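Side-chain contacts in ribose-phosphate pyrophosphokinase (Mycobacterium smegmatis, PDB 5MP7), which probably makes the nucleotide precursor phosphoribosyl pyrophosphate by transferring the pyrophosphoryl group of ATP to ribose 5-phosphate, with magnesium as cofactor: residues D60-Q65 / N307-V312; S66-A69 / Q73-M76; E77-I82 / A121-T126. One frame throughout, in Å; residues are numbered along the deposited sequence.

Interaction 1: residues D60-Q65 / N307-V312; sequences DAFVLQ and NTIRAV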
# COMPACT_ATOMS: atom_id res chain seq x y z
N ASP A 60 58.87 32.07 -11.75
CA ASP A 60 58.64 32.18 -13.18
C ASP A 60 57.99 30.85 -13.56
O ASP A 60 58.64 29.82 -13.54
CB ASP A 60 59.96 32.38 -13.91
CG ASP A 60 60.58 33.75 -13.65
OD1 ASP A 60 60.71 34.19 -12.47
OD2 ASP A 60 60.96 34.41 -14.62
N ALA A 61 56.69 30.88 -13.84
CA ALA A 61 55.90 29.69 -14.00
C ALA A 61 55.69 29.41 -15.46
O ALA A 61 55.44 30.33 -16.24
CB ALA A 61 54.57 29.84 -13.32
N PHE A 62 55.80 28.13 -15.82
CA PHE A 62 55.51 27.64 -17.16
C PHE A 62 54.43 26.57 -17.03
O PHE A 62 54.62 25.56 -16.36
CB PHE A 62 56.77 27.11 -17.79
CG PHE A 62 57.78 28.17 -18.02
CD1 PHE A 62 58.61 28.60 -16.99
CD2 PHE A 62 57.88 28.80 -19.25
CE1 PHE A 62 59.53 29.64 -17.19
CE2 PHE A 62 58.81 29.82 -19.45
CZ PHE A 62 59.65 30.22 -18.43
N VAL A 63 53.27 26.83 -17.60
CA VAL A 63 52.11 25.96 -17.40
C VAL A 63 51.88 25.22 -18.68
O VAL A 63 51.41 25.78 -19.62
CB VAL A 63 50.87 26.77 -17.07
CG1 VAL A 63 49.72 25.84 -16.73
CG2 VAL A 63 51.18 27.68 -15.92
N LEU A 64 52.22 23.93 -18.69
CA LEU A 64 52.20 23.12 -19.87
C LEU A 64 50.93 22.30 -19.94
O LEU A 64 50.67 21.50 -19.08
CB LEU A 64 53.42 22.21 -19.87
CG LEU A 64 53.55 21.09 -20.91
CD1 LEU A 64 53.43 21.55 -22.34
CD2 LEU A 64 54.92 20.44 -20.70
N GLN A 65 50.13 22.52 -20.97
CA GLN A 65 48.96 21.72 -21.19
C GLN A 65 48.79 21.43 -22.69
O GLN A 65 48.68 22.35 -23.52
CB GLN A 65 47.71 22.45 -20.65
CG GLN A 65 46.41 21.68 -20.77
CD GLN A 65 46.28 20.57 -19.72
OE1 GLN A 65 47.08 19.64 -19.68
NE2 GLN A 65 45.26 20.66 -18.89
N ASN A 307 64.24 24.14 -24.87
CA ASN A 307 65.06 25.28 -25.30
C ASN A 307 64.31 26.60 -25.26
O ASN A 307 64.89 27.61 -24.87
CB ASN A 307 65.59 25.11 -26.70
CG ASN A 307 66.89 24.38 -26.76
OD1 ASN A 307 67.94 24.95 -26.50
ND2 ASN A 307 66.85 23.12 -27.13
N THR A 308 63.04 26.59 -25.65
CA THR A 308 62.24 27.79 -25.58
C THR A 308 62.00 28.26 -24.15
O THR A 308 62.10 29.44 -23.87
CB THR A 308 60.87 27.60 -26.26
OG1 THR A 308 61.07 27.15 -27.59
CG2 THR A 308 60.13 28.91 -26.36
N ILE A 309 61.68 27.33 -23.24
CA ILE A 309 61.51 27.66 -21.82
C ILE A 309 62.80 28.24 -21.24
O ILE A 309 62.75 29.23 -20.52
CB ILE A 309 61.08 26.43 -20.99
CG1 ILE A 309 59.68 26.01 -21.42
CG2 ILE A 309 61.10 26.68 -19.48
CD1 ILE A 309 59.20 24.73 -20.77
N ARG A 310 63.93 27.65 -21.59
CA ARG A 310 65.20 28.10 -21.07
C ARG A 310 65.49 29.53 -21.52
O ARG A 310 65.92 30.37 -20.72
CB ARG A 310 66.30 27.15 -21.52
CG ARG A 310 67.57 27.13 -20.69
CD ARG A 310 68.39 25.78 -20.67
NE ARG A 310 68.78 25.04 -21.91
CZ ARG A 310 68.45 23.80 -22.29
NH1 ARG A 310 67.60 23.04 -21.59
NH2 ARG A 310 68.93 23.30 -23.42
N ALA A 311 65.24 29.82 -22.79
CA ALA A 311 65.51 31.14 -23.33
C ALA A 311 64.57 32.22 -22.76
O ALA A 311 64.99 33.34 -22.49
CB ALA A 311 65.37 31.11 -24.84
N VAL A 312 63.31 31.88 -22.58
CA VAL A 312 62.36 32.78 -21.94
C VAL A 312 62.76 33.06 -20.50
O VAL A 312 62.77 34.22 -20.06
CB VAL A 312 60.91 32.23 -21.97
CG1 VAL A 312 59.97 33.01 -21.08
CG2 VAL A 312 60.38 32.23 -23.41
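Phe62 of strand 60-64 meets Ile309 and Val312 of helix 302-314, and the ring of Phe62 organises the whole contact. The tight part is its face. Methyl CG2 of Ile309 sits almost exactly over the ring centre, 3.7 Å from the centroid and only 4° off the normal, which makes a clean CH-pi contact. The methyl is therefore nearly equidistant from the ring carbons, with CD2 of Phe62 3.9 Å from CG2 of Ile309. What points it there is the first torsion of Ile309, which sets CG2 anti to the backbone N and leaves CG1 (chi1 -67°) beside it; CG1 still brushes CD2 of Phe62 at 4.0 Å. The two side chains reach past each other in opposite directions, the phenylalanine from the strand and the isoleucine from the helix.

One turn further along, Val312 comes in at the rim of the ring instead, close to its plane, and its CG1 lies 3.8 Å from CE2 of Phe62. This is the looser side: Val312 is partly exposed, whereas Phe62 and Ile309 are buried. The contact is purely apolar.

In the fold, Phe62 looks out from one face of the parallel sheet, flanked by Leu12 on strand 12-16 and by Thr94 and Ile96 on strand 92-97, the last also touching Ile309. Its neighbours turn to the other face, where Ala61 packs on Leu85 and Val63 on Met81 and Leu85 of helix 71-87, so strand 60-64 is sandwiched between that helix and the C-terminal helix 302-314.

Interaction 2: residues S66-A69 / Q73-M76; sequences SHPA and QWLM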
# COMPACT_ATOMS: atom_id res chain seq x y z
N SER A 66 48.70 20.15 -23.01
CA SER A 66 48.27 19.72 -24.33
C SER A 66 46.72 19.61 -24.37
O SER A 66 46.09 19.57 -23.34
CB SER A 66 48.92 18.41 -24.63
OG SER A 66 48.82 18.14 -25.99
N HIS A 67 46.11 19.58 -25.55
CA HIS A 67 44.66 19.71 -25.68
C HIS A 67 44.08 18.66 -26.60
O HIS A 67 43.48 18.98 -27.63
CB HIS A 67 44.28 21.10 -26.17
CG HIS A 67 44.53 22.16 -25.16
ND1 HIS A 67 45.73 22.81 -25.06
CD2 HIS A 67 43.76 22.64 -24.16
CE1 HIS A 67 45.70 23.65 -24.05
NE2 HIS A 67 44.51 23.57 -23.49
N PRO A 68 44.25 17.38 -26.24
CA PRO A 68 43.55 16.34 -26.96
C PRO A 68 42.05 16.30 -26.57
O PRO A 68 41.63 16.97 -25.65
CB PRO A 68 44.25 15.10 -26.48
CG PRO A 68 44.60 15.42 -25.06
CD PRO A 68 45.05 16.85 -25.13
N ALA A 69 41.30 15.44 -27.24
CA ALA A 69 39.90 15.16 -26.88
C ALA A 69 39.82 14.55 -25.48
O ALA A 69 40.66 13.71 -25.15
CB ALA A 69 39.30 14.20 -27.89
N GLN A 73 37.67 20.65 -21.50
CA GLN A 73 38.12 20.30 -20.18
C GLN A 73 39.58 20.70 -19.92
O GLN A 73 39.91 21.21 -18.87
CB GLN A 73 37.98 18.80 -20.00
CG GLN A 73 38.33 18.31 -18.62
CD GLN A 73 38.42 16.80 -18.59
OE1 GLN A 73 37.84 16.12 -19.43
NE2 GLN A 73 39.15 16.26 -17.60
N TRP A 74 40.44 20.46 -20.90
CA TRP A 74 41.87 20.74 -20.69
C TRP A 74 42.17 22.21 -20.78
O TRP A 74 43.10 22.70 -20.13
CB TRP A 74 42.75 19.95 -21.64
CG TRP A 74 42.53 18.50 -21.64
CD1 TRP A 74 42.20 17.75 -22.71
CD2 TRP A 74 42.56 17.61 -20.52
NE1 TRP A 74 42.02 16.44 -22.34
CE2 TRP A 74 42.26 16.33 -21.00
CE3 TRP A 74 42.83 17.78 -19.17
CZ2 TRP A 74 42.22 15.20 -20.18
CZ3 TRP A 74 42.78 16.65 -18.34
CH2 TRP A 74 42.48 15.37 -18.86
N LEU A 75 41.41 22.90 -21.60
CA LEU A 75 41.50 24.36 -21.69
C LEU A 75 41.08 25.03 -20.39
O LEU A 75 41.78 25.93 -19.90
CB LEU A 75 40.66 24.86 -22.87
CG LEU A 75 40.68 26.37 -23.07
CD1 LEU A 75 42.11 26.91 -23.27
CD2 LEU A 75 39.77 26.68 -24.26
N MET A 76 39.96 24.59 -19.80
CA MET A 76 39.55 25.08 -18.46
C MET A 76 40.56 24.73 -17.38
O MET A 76 40.83 25.55 -16.55
CB MET A 76 38.21 24.54 -18.04
CG MET A 76 37.05 25.14 -18.83
SD MET A 76 36.90 26.95 -18.79
CE MET A 76 37.12 27.28 -17.03
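The carbonyl oxygen of Pro68 lies in the plane of the Trp74 indole, against its pyrrole edge, where CD1 of Trp74 is 3.1 Å from Pro68 O and NE1 of Trp74 is 3.4 Å from the same atom. The angle at NE1 is too poor for a hydrogen bond, so the oxygen lies closest to the CD1 carbon, a contact consistent with a weak attraction to the ring's polarised edge. This is the turn of a beta-alpha-beta crossover in the PRTase-like N-terminal domain: residues 66-69 leave strand 60-64 and lead into helix 71-87, whose early residues fold back over the connection.

The proline ring meets the indole from another direction. Proline and tryptophan cross at about a right angle, with CD of Pro68 3.8 Å from CD1 of Trp74. Trp74 holds CG beside its backbone N and anti to the carbonyl carbon (chi1 -54°), which swings the indole out toward Pro68. The backbone carbonyl of Trp74 is taken by NE2 of Gln65, the residue that precedes Ser66.

Ser66 OG is itself bound to the backbone O of Thr284, tying the connection to the C-terminal part of the chain. Ala69, at the exposed end, packs on Asn45 of the second subunit, a residue predicted to bind ATP, and its side chain is about 8 Å from that of Asp234, predicted to bind ribose 5-phosphate; the loop thus probably borders the active site. At the buried end, the imidazole of His67 turns an edge to the helix: its CD2 comes within 3.5 Å of Leu75 N, which lies in the plane of the ring.

Interaction 3: residues E77-I82 / A121-T126; sequences EQLIMI and ADLLKT
Leu79 on helix 71-87 reaches across to Leu123 and Leu124 on helix 116-127. From CB, which leaves the helix obliquely to the partner, the chain turns so that CG stands beside the backbone N, anti to the carbonyl carbon (chi1 -63°). At the tip it is CD2 that makes the contact: it settles against the backbone of the other helix, 3.6 Å from Leu123 O and 3.9 Å from Leu124 N. The same CD2 of Leu79 is 4.2 Å from CB of Leu123 and touches methyl CD2 of Leu124 at 3.9 Å. That leucine methyl is met a turn later by CD1 of Ile82, again at 3.9 Å, so Leu124 CD2 touches both tips, which lie roughly at right angles as seen from it.

The helices follow successive strands of the parallel sheet; the axes of segments 77-82 and 121-126 approach to 9.7 Å and run 26° from parallel. Beyond them, Leu123 packs on Leu123 of the second subunit, and Ile82 rests on strand 92-97.

All the touching residues are buried and meet through aliphatic carbons and backbone alone; the fit therefore depends on shape and burial, with no polar bond to fix its register.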
# COMPACT_ATOMS: atom_id res chain seq x y z
N GLU A 77 41.17 23.54 -17.43
CA GLU A 77 42.17 23.20 -16.44
C GLU A 77 43.36 24.15 -16.50
O GLU A 77 43.86 24.56 -15.47
CB GLU A 77 42.62 21.73 -16.59
CG GLU A 77 43.71 21.32 -15.60
CD GLU A 77 43.97 19.80 -15.52
OE1 GLU A 77 44.74 19.24 -16.37
OE2 GLU A 77 43.43 19.16 -14.57
N GLN A 78 43.83 24.48 -17.70
CA GLN A 78 44.92 25.42 -17.87
C GLN A 78 44.55 26.81 -17.36
O GLN A 78 45.34 27.44 -16.67
CB GLN A 78 45.34 25.48 -19.34
CG GLN A 78 46.56 26.33 -19.58
CD GLN A 78 47.21 26.03 -20.91
OE1 GLN A 78 46.51 25.87 -21.89
NE2 GLN A 78 48.53 25.90 -20.94
N LEU A 79 43.35 27.29 -17.69
CA LEU A 79 42.90 28.60 -17.18
C LEU A 79 42.79 28.63 -15.67
O LEU A 79 43.15 29.64 -15.07
CB LEU A 79 41.54 29.00 -17.77
CG LEU A 79 41.51 29.20 -19.27
CD1 LEU A 79 40.08 29.31 -19.74
CD2 LEU A 79 42.30 30.42 -19.68
N ILE A 80 42.30 27.55 -15.07
CA ILE A 80 42.18 27.44 -13.61
C ILE A 80 43.57 27.46 -12.93
O ILE A 80 43.75 28.16 -11.95
CB ILE A 80 41.35 26.23 -13.21
CG1 ILE A 80 39.90 26.53 -13.49
CG2 ILE A 80 41.46 25.91 -11.74
CD1 ILE A 80 39.05 25.27 -13.65
N MET A 81 44.54 26.75 -13.49
CA MET A 81 45.91 26.78 -12.99
C MET A 81 46.53 28.15 -13.09
O MET A 81 47.27 28.57 -12.20
CB MET A 81 46.79 25.78 -13.75
CG MET A 81 46.60 24.35 -13.27
SD MET A 81 47.29 23.04 -14.31
CE MET A 81 48.99 23.12 -13.84
N ILE A 82 46.29 28.84 -14.19
CA ILE A 82 46.81 30.19 -14.36
C ILE A 82 46.19 31.18 -13.34
O ILE A 82 46.91 31.99 -12.79
CB ILE A 82 46.65 30.65 -15.82
CG1 ILE A 82 47.60 29.86 -16.70
CG2 ILE A 82 46.96 32.14 -15.97
CD1 ILE A 82 47.22 29.85 -18.14
N ALA A 121 42.85 33.39 -26.81
CA ALA A 121 43.92 34.30 -26.38
C ALA A 121 43.44 35.29 -25.33
O ALA A 121 44.19 35.57 -24.42
CB ALA A 121 44.53 35.04 -27.57
N ASP A 122 42.23 35.81 -25.47
CA ASP A 122 41.66 36.76 -24.52
C ASP A 122 41.40 36.12 -23.17
O ASP A 122 41.63 36.75 -22.15
CB ASP A 122 40.36 37.33 -25.02
CG ASP A 122 40.52 38.23 -26.27
OD1 ASP A 122 41.64 38.76 -26.48
OD2 ASP A 122 39.50 38.43 -27.01
N LEU A 123 40.89 34.89 -23.17
CA LEU A 123 40.69 34.17 -21.94
C LEU A 123 42.01 33.87 -21.21
O LEU A 123 42.07 34.00 -20.01
CB LEU A 123 39.96 32.86 -22.22
CG LEU A 123 38.61 32.88 -22.91
CD1 LEU A 123 38.08 31.48 -22.94
CD2 LEU A 123 37.61 33.83 -22.29
N LEU A 124 43.05 33.47 -21.93
CA LEU A 124 44.37 33.26 -21.32
C LEU A 124 44.91 34.54 -20.71
O LEU A 124 45.54 34.50 -19.66
CB LEU A 124 45.38 32.71 -22.33
CG LEU A 124 45.15 31.26 -22.78
CD1 LEU A 124 45.83 30.94 -24.11
CD2 LEU A 124 45.65 30.29 -21.72
N LYS A 125 44.72 35.68 -21.40
CA LYS A 125 45.11 36.98 -20.86
C LYS A 125 44.35 37.37 -19.59
O LYS A 125 44.95 37.82 -18.63
CB LYS A 125 44.86 38.09 -21.91
CG LYS A 125 45.36 39.48 -21.56
CD LYS A 125 46.87 39.45 -21.53
CE LYS A 125 47.50 40.77 -21.09
NZ LYS A 125 48.94 40.47 -20.78
N THR A 126 43.04 37.20 -19.61
CA THR A 126 42.21 37.46 -18.47
C THR A 126 42.55 36.56 -17.25
O THR A 126 42.53 37.01 -16.11
CB THR A 126 40.75 37.21 -18.86
OG1 THR A 126 40.38 38.07 -19.93
CG2 THR A 126 39.80 37.46 -17.70

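Overall arrangement
From the N terminus, strand 60-64 opens interaction 1, which closes only at helix 302-314 near the end of the chain; interactions 2 and 3 both nest inside that long loop. Interaction 2 closes first, a short fold-back where residues 66-69 enter helix 71-87. The same helix then opens interaction 3, which closes on helix 116-127, so these two are in series and none cross. Strand 60-64 is linked to helix 71-87 by Gln65, whose NE2 binds Glu77 OE1. Interaction 3 joins helices on one face of the sheet, interaction 1 brings helix 302-314 against its other face, and interactions 2 and 3 both border the second subunit.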